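PDB 6IUL: natterin-like protein from Lethenteron camtschaticum, which is a cytotoxic immune protein of the lamprey that probably binds glycans through a jacalin-like lectin domain and forms membrane pores through an aerolysin-type region. Local coordinates for residues G58-D61 against S62-E66. Numbering follows the deposited sequence.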
loop_
_atom_site.group_PDB
_atom_site.type_symbol
_atom_site.label_atom_id
_atom_site.label_comp_id
_atom_site.label_asym_id
_atom_site.label_seq_id
_atom_site.Cartn_x
_atom_site.Cartn_y
_atom_site.Cartn_z
ATOM N N GLY A 58 -37.229 -13.150 21.648
ATOM C CA GLY A 58 -38.200 -14.249 21.447
ATOM C C GLY A 58 -37.610 -15.513 22.012
ATOM O O GLY A 58 -36.919 -15.437 23.032
ATOM N N ALA A 59 -37.800 -16.663 21.345
ATOM C CA ALA A 59 -37.320 -17.957 21.840
ATOM C C ALA A 59 -36.584 -18.704 20.754
ATOM O O ALA A 59 -37.008 -18.714 19.602
ATOM C CB ALA A 59 -38.507 -18.790 22.303
ATOM N N MET A 60 -35.469 -19.325 21.119
ATOM C CA MET A 60 -34.670 -20.093 20.174
ATOM C C MET A 60 -34.787 -21.584 20.460
ATOM O O MET A 60 -34.738 -21.990 21.631
ATOM C CB MET A 60 -33.188 -19.663 20.229
ATOM C CG MET A 60 -32.968 -18.208 19.836
ATOM S SD MET A 60 -33.230 -17.965 18.081
ATOM C CE MET A 60 -31.675 -18.579 17.424
ATOM N N ASP A 61 -34.876 -22.397 19.402
ATOM C CA ASP A 61 -35.007 -23.837 19.546
ATOM C C ASP A 61 -34.123 -24.576 18.520
ATOM O O ASP A 61 -33.319 -23.959 17.860
ATOM C CB ASP A 61 -36.478 -24.252 19.489
ATOM C CG ASP A 61 -37.153 -23.940 18.135
ATOM O OD1 ASP A 61 -36.437 -23.662 17.124
ATOM O OD2 ASP A 61 -38.417 -23.974 18.099
ATOM N N SER A 62 -34.297 -25.891 18.401
ATOM C CA SER A 62 -33.514 -26.729 17.528
ATOM C C SER A 62 -33.766 -26.436 16.032
ATOM O O SER A 62 -32.980 -26.829 15.187
ATOM C CB SER A 62 -33.784 -28.205 17.847
ATOM O OG SER A 62 -35.124 -28.553 17.439
ATOM N N SER A 63 -34.818 -25.700 15.688
ATOM C CA SER A 63 -35.000 -25.297 14.303
ATOM C C SER A 63 -34.087 -24.184 13.839
ATOM O O SER A 63 -34.254 -23.708 12.720
ATOM C CB SER A 63 -36.444 -24.827 14.065
ATOM O OG SER A 63 -36.661 -23.444 14.435
ATOM N N ALA A 64 -33.142 -23.725 14.652
ATOM C CA ALA A 64 -32.441 -22.464 14.344
ATOM C C ALA A 64 -31.496 -22.607 13.130
ATOM O O ALA A 64 -30.761 -23.575 13.062
ATOM C CB ALA A 64 -31.655 -21.978 15.555
ATOM N N LYS A 65 -31.526 -21.622 12.216
ATOM C CA LYS A 65 -30.596 -21.554 11.095
ATOM C C LYS A 65 -29.872 -20.243 11.164
ATOM O O LYS A 65 -30.458 -19.194 11.511
ATOM C CB LYS A 65 -31.328 -21.665 9.757
ATOM C CG LYS A 65 -31.942 -23.037 9.462
ATOM C CD LYS A 65 -31.063 -24.197 9.957
ATOM C CE LYS A 65 -31.650 -25.568 9.642
ATOM N NZ LYS A 65 -30.810 -26.167 8.580
ATOM N N GLU A 66 -28.595 -20.263 10.806
ATOM C CA GLU A 66 -27.766 -19.104 10.972
ATOM C C GLU A 66 -27.084 -18.683 9.678
ATOM O O GLU A 66 -27.018 -19.456 8.743
ATOM C CB GLU A 66 -26.735 -19.336 12.075
ATOM C CG GLU A 66 -25.849 -20.528 11.914
ATOM C CD GLU A 66 -24.817 -20.641 13.050
ATOM O OE1 GLU A 66 -25.225 -20.562 14.230
ATOM O OE2 GLU A 66 -23.609 -20.834 12.761
#
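D61 and S63 meet through one carboxylate oxygen, D61 OD1, which takes two donors from the same serine. S63 OG lies 2.7 Å from D61 OD1 and approaches on the syn lone pair, the side of the other oxygen. The second donor, S63 N, is 3.0 Å from D61 OD1, but it comes from above the carboxylate plane, 53° out of it, and its bond is bent. D61 CG sits between its own backbone N and carbonyl carbon (chi1 63°), which turns the carboxylate toward S63; S63 OG, turned in the same sense (chi1 84°), is brought back to meet it. The main chain closes the same curve with a hydrogen bond from A64 N to D61 O, 3.2 Å. S62 and S63 have the backbone angles of a type I beta turn from D61 to A64, and the Asp at its first position, accepting from the N-H two residues on, adds an Asx turn. Beside the turn, the chain of M60 is bent at chi2 and chi3, and its CE packs against the methyl of A64, 3.9 Å from A64 CB. The turn lies at the surface of the jacalin-like lectin domain and carries the chain from strand 54-58 to strand 65-68, the two outermost strands of a four-stranded antiparallel sheet with the order 3-2-1-4 of a Greek key. Strand 30-37 of that sheet backs the turn: S36 OG is hydrogen-bonded to D61 N and V37 N to S63 OG, and M60 and A64 both touch S34 and S36. The other carboxylate oxygen, D61 OD2, forms a salt bridge with R43 of strand 42-49, so the two oxygens are held separately and the rotation of the group is restricted.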